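Local atomic coordinates of cystathionine gamma-synthase (PDB entry 6LD7), a protein that probably catalyses the pyridoxal-phosphate-dependent formation of cystathionine in methionine biosynthesis. Residues Thr156-Leu167 with His294-Gln304. The protein carries 1 engineered substitution. Sequence-based numbering, arbitrary orientation.
Sequences TPSNPLLRITDL and HPGHALAARQQ
In the fold of the pyridoxal-phosphate-dependent Cys/Met metabolism enzymes, the loop that leads from strand 151-155 of the seven-stranded sheet into helix 167-176 packs here against helix 297-303 and its leading turn, with Gln303 and Ile164 at the centre. The Gln303 carboxamide bonds the backbone on both sides of Asp166: NE2 donates to Thr165 O at 2.7 Å, nearly straight at 173°, while OE1 accepts from Leu167 N at 2.9 Å, on a lone pair in the carbonyl plane. CG of Gln303 sits between its own backbone N and carbonyl carbon (chi1 79°), and the chain runs extended from there to the loop. With both ends of the amide engaged, its rotation is fixed, and OE1 also takes a water that bridges to Asp166 OD1. That carboxylate oxygen, in turn, accepts from Phe169 N, capping helix 167-176.

Next to the amide, Ile164 splits its branches. CG2 slides past Leu299, 3.6 Å from CD2, whereas CD1 reaches Ala300 CB and OE1 of Gln304, 3.6 Å from the latter; NE2 of Gln304 is bound to Gly306 O. Leu299 also crosses the Asp166 side chain at about a right angle, its two methyls against CB. Gly296, the N-cap of helix 297-303, has its CA 5.4 Å from that of Ile164. At the other end, Pro295 CG lies over one face of the Arg163 guanidinium, 3.7 Å from NH2. A water links the backbones beside it, accepting from Ile164 N at 2.9 Å and donating to Pro295 O.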
loop_
_atom_site.group_PDB
_atom_site.type_symbol
_atom_site.label_atom_id
_atom_site.label_comp_id
_atom_site.label_asym_id
_atom_site.label_seq_id
_atom_site.Cartn_x
_atom_site.Cartn_y
_atom_site.Cartn_z
ATOM N N THR C 156 -9.664 -28.465 15.026
ATOM C CA THR C 156 -9.914 -29.597 14.112
ATOM C C THR C 156 -9.963 -29.123 12.682
ATOM O O THR C 156 -10.772 -28.245 12.381
ATOM C CB THR C 156 -11.338 -30.170 13.975
ATOM O OG1 THR C 156 -12.487 -29.628 14.636
ATOM C CG2 THR C 156 -11.307 -31.634 13.798
ATOM N N PRO C 157 -9.389 -29.863 11.722
ATOM C CA PRO C 157 -8.438 -30.944 11.957
ATOM C C PRO C 157 -7.159 -30.483 12.649
ATOM O O PRO C 157 -6.812 -29.305 12.535
ATOM C CB PRO C 157 -8.022 -31.372 10.527
ATOM C CG PRO C 157 -9.138 -30.901 9.663
ATOM C CD PRO C 157 -9.526 -29.598 10.311
ATOM N N SER C 158 -6.448 -31.417 13.250
ATOM C CA SER C 158 -5.207 -31.152 14.006
ATOM C C SER C 158 -4.047 -31.130 12.998
ATOM O O SER C 158 -4.172 -31.634 11.882
ATOM C CB SER C 158 -5.047 -32.211 15.139
ATOM O OG SER C 158 -4.412 -33.384 14.622
ATOM N N ASN C 159 -2.922 -30.612 13.406
ATOM C CA ASN C 159 -1.736 -30.447 12.564
ATOM C C ASN C 159 -0.606 -31.137 13.309
ATOM O O ASN C 159 -0.498 -30.887 14.483
ATOM C CB ASN C 159 -1.438 -28.968 12.346
ATOM C CG ASN C 159 0.026 -28.856 11.948
ATOM O OD1 ASN C 159 0.902 -28.729 12.805
ATOM N ND2 ASN C 159 0.356 -29.250 10.752
ATOM N N PRO C 160 0.252 -32.027 12.755
ATOM C CA PRO C 160 0.237 -32.408 11.350
ATOM C C PRO C 160 -0.485 -33.733 11.002
ATOM O O PRO C 160 -0.334 -34.201 9.862
ATOM C CB PRO C 160 1.762 -32.524 11.095
ATOM C CG PRO C 160 2.232 -33.220 12.355
ATOM C CD PRO C 160 1.409 -32.584 13.489
ATOM N N LEU C 161 -1.155 -34.375 11.960
ATOM C CA LEU C 161 -1.746 -35.727 11.716
ATOM C C LEU C 161 -3.227 -35.671 11.323
ATOM O O LEU C 161 -3.759 -36.727 11.112
ATOM C CB LEU C 161 -1.547 -36.644 12.911
ATOM C CG LEU C 161 -0.102 -36.789 13.392
ATOM C CD1 LEU C 161 -0.063 -37.724 14.591
ATOM C CD2 LEU C 161 0.803 -37.290 12.308
ATOM N N LEU C 162 -3.836 -34.510 11.178
ATOM C CA LEU C 162 -5.231 -34.338 10.684
ATOM C C LEU C 162 -6.201 -35.221 11.471
ATOM O O LEU C 162 -7.108 -35.718 10.875
ATOM C CB LEU C 162 -5.180 -34.613 9.164
ATOM C CG LEU C 162 -4.564 -33.382 8.505
ATOM C CD1 LEU C 162 -3.246 -33.578 7.872
ATOM C CD2 LEU C 162 -5.551 -32.611 7.724
ATOM N N ARG C 163 -6.093 -35.242 12.786
ATOM C CA ARG C 163 -7.118 -35.839 13.696
ATOM C C ARG C 163 -8.345 -34.966 13.660
ATOM O O ARG C 163 -8.243 -33.705 13.645
ATOM C CB ARG C 163 -6.629 -35.993 15.153
ATOM C CG ARG C 163 -5.272 -36.682 15.321
ATOM C CD ARG C 163 -5.412 -38.188 15.232
ATOM N NE ARG C 163 -5.133 -38.692 13.931
ATOM C CZ ARG C 163 -4.263 -39.682 13.549
ATOM N NH1 ARG C 163 -3.475 -40.378 14.370
ATOM N NH2 ARG C 163 -4.247 -39.957 12.255
ATOM N N ILE C 164 -9.493 -35.613 13.617
ATOM C CA ILE C 164 -10.789 -34.923 13.559
ATOM C C ILE C 164 -11.432 -34.967 14.928
ATOM O O ILE C 164 -11.634 -36.045 15.466
ATOM C CB ILE C 164 -11.614 -35.601 12.482
ATOM C CG1 ILE C 164 -10.839 -35.769 11.160
ATOM C CG2 ILE C 164 -12.912 -34.882 12.251
ATOM C CD1 ILE C 164 -10.502 -34.483 10.491
ATOM N N THR C 165 -11.804 -33.836 15.477
ATOM C CA THR C 165 -12.593 -33.785 16.698
ATOM C C THR C 165 -14.040 -33.622 16.298
ATOM O O THR C 165 -14.371 -32.762 15.418
ATOM C CB THR C 165 -12.191 -32.583 17.548
ATOM O OG1 THR C 165 -10.788 -32.679 17.785
ATOM C CG2 THR C 165 -12.975 -32.497 18.821
ATOM N N ASP C 166 -14.893 -34.325 17.025
ATOM C CA ASP C 166 -16.345 -34.343 16.748
ATOM C C ASP C 166 -16.964 -33.135 17.404
ATOM O O ASP C 166 -17.107 -33.071 18.648
ATOM C CB ASP C 166 -16.894 -35.703 17.168
ATOM C CG ASP C 166 -18.395 -35.848 17.016
ATOM O OD1 ASP C 166 -19.145 -34.795 16.846
ATOM O OD2 ASP C 166 -18.788 -37.020 17.042
ATOM N N LEU C 167 -17.265 -32.132 16.606
ATOM C CA LEU C 167 -17.748 -30.839 17.143
ATOM C C LEU C 167 -19.006 -31.053 17.973
ATOM O O LEU C 167 -19.117 -30.470 19.093
ATOM C CB LEU C 167 -17.997 -29.854 15.990
ATOM C CG LEU C 167 -16.724 -29.378 15.275
ATOM C CD1 LEU C 167 -17.061 -28.497 14.098
ATOM C CD2 LEU C 167 -15.831 -28.616 16.247
ATOM N N HIS C 294 -8.548 -43.223 6.803
ATOM C CA HIS C 294 -8.132 -42.197 7.783
ATOM C C HIS C 294 -9.109 -42.233 8.948
ATOM O O HIS C 294 -10.300 -42.047 8.781
ATOM C CB HIS C 294 -8.042 -40.801 7.134
ATOM C CG HIS C 294 -7.390 -39.807 8.017
ATOM N ND1 HIS C 294 -8.128 -38.949 8.811
ATOM C CD2 HIS C 294 -6.099 -39.642 8.361
ATOM C CE1 HIS C 294 -7.305 -38.146 9.440
ATOM N NE2 HIS C 294 -6.074 -38.614 9.232
ATOM N N PRO C 295 -8.603 -42.280 10.176
ATOM C CA PRO C 295 -9.481 -42.250 11.350
ATOM C C PRO C 295 -10.185 -40.887 11.385
ATOM O O PRO C 295 -9.555 -39.860 11.340
ATOM C CB PRO C 295 -8.547 -42.533 12.543
ATOM C CG PRO C 295 -7.140 -42.285 12.014
ATOM C CD PRO C 295 -7.167 -42.380 10.506
ATOM N N GLY C 296 -11.503 -40.889 11.534
ATOM C CA GLY C 296 -12.332 -39.676 11.444
ATOM C C GLY C 296 -12.802 -39.352 10.034
ATOM O O GLY C 296 -13.487 -38.299 9.899
ATOM N N HIS C 297 -12.539 -40.194 9.018
ATOM C CA HIS C 297 -13.054 -39.969 7.648
ATOM C C HIS C 297 -14.537 -39.661 7.636
ATOM O O HIS C 297 -14.954 -38.599 7.080
ATOM C CB HIS C 297 -12.719 -41.117 6.734
ATOM C CG HIS C 297 -13.316 -40.981 5.386
ATOM N ND1 HIS C 297 -12.828 -40.082 4.425
ATOM C CD2 HIS C 297 -14.355 -41.667 4.812
ATOM C CE1 HIS C 297 -13.606 -40.194 3.325
ATOM N NE2 HIS C 297 -14.550 -41.155 3.557
ATOM N N ALA C 298 -15.327 -40.538 8.245
ATOM C CA ALA C 298 -16.789 -40.412 8.173
ATOM C C ALA C 298 -17.254 -39.161 8.903
ATOM O O ALA C 298 -18.228 -38.507 8.466
ATOM C CB ALA C 298 -17.493 -41.664 8.740
ATOM N N LEU C 299 -16.633 -38.888 10.037
ATOM C CA LEU C 299 -16.966 -37.682 10.806
ATOM C C LEU C 299 -16.594 -36.411 9.997
ATOM O O LEU C 299 -17.464 -35.522 9.808
ATOM C CB LEU C 299 -16.204 -37.825 12.130
ATOM C CG LEU C 299 -16.171 -36.547 12.955
ATOM C CD1 LEU C 299 -17.596 -36.203 13.358
ATOM C CD2 LEU C 299 -15.248 -36.793 14.155
ATOM N N ALA C 300 -15.452 -36.422 9.322
ATOM C CA ALA C 300 -15.037 -35.268 8.501
ATOM C C ALA C 300 -16.032 -35.106 7.354
ATOM O O ALA C 300 -16.339 -33.937 7.007
ATOM C CB ALA C 300 -13.631 -35.493 8.032
ATOM N N ALA C 301 -16.500 -36.200 6.743
ATOM C CA ALA C 301 -17.450 -36.142 5.586
ATOM C C ALA C 301 -18.749 -35.508 6.070
ATOM O O ALA C 301 -19.328 -34.800 5.327
ATOM C CB ALA C 301 -17.740 -37.543 4.991
ATOM N N ARG C 302 -19.128 -35.640 7.330
ATOM C CA ARG C 302 -20.395 -35.013 7.827
ATOM C C ARG C 302 -20.153 -33.621 8.394
ATOM O O ARG C 302 -21.033 -32.867 8.216
ATOM C CB ARG C 302 -21.097 -35.854 8.915
ATOM C CG ARG C 302 -21.654 -37.131 8.276
ATOM C CD ARG C 302 -22.967 -37.020 7.469
ATOM N NE ARG C 302 -24.051 -36.934 8.472
ATOM C CZ ARG C 302 -24.473 -37.935 9.281
ATOM N NH1 ARG C 302 -25.402 -37.702 10.200
ATOM N NH2 ARG C 302 -23.995 -39.167 9.164
ATOM N N GLN C 303 -19.095 -33.318 9.153
ATOM C CA GLN C 303 -19.092 -31.996 9.774
ATOM C C GLN C 303 -18.360 -30.939 8.914
ATOM O O GLN C 303 -18.408 -29.806 9.300
ATOM C CB GLN C 303 -18.563 -32.077 11.186
ATOM C CG GLN C 303 -17.098 -32.160 11.321
ATOM C CD GLN C 303 -16.620 -32.212 12.762
ATOM O OE1 GLN C 303 -17.354 -32.478 13.699
ATOM N NE2 GLN C 303 -15.315 -32.182 12.902
ATOM N N GLN C 304 -17.707 -31.318 7.822
ATOM C CA GLN C 304 -16.889 -30.479 6.932
ATOM C C GLN C 304 -17.581 -30.459 5.548
ATOM O O GLN C 304 -18.175 -31.467 5.211
ATOM C CB GLN C 304 -15.430 -30.973 6.780
ATOM C CG GLN C 304 -14.680 -31.197 8.085
ATOM C CD GLN C 304 -13.289 -31.771 7.920
ATOM O OE1 GLN C 304 -12.692 -32.134 8.939
ATOM N NE2 GLN C 304 -12.758 -31.878 6.684
HETATM O O HOH W 1 -9.267 -38.489 13.581
HETATM O O HOH W 2 -19.768 -33.092 14.730
#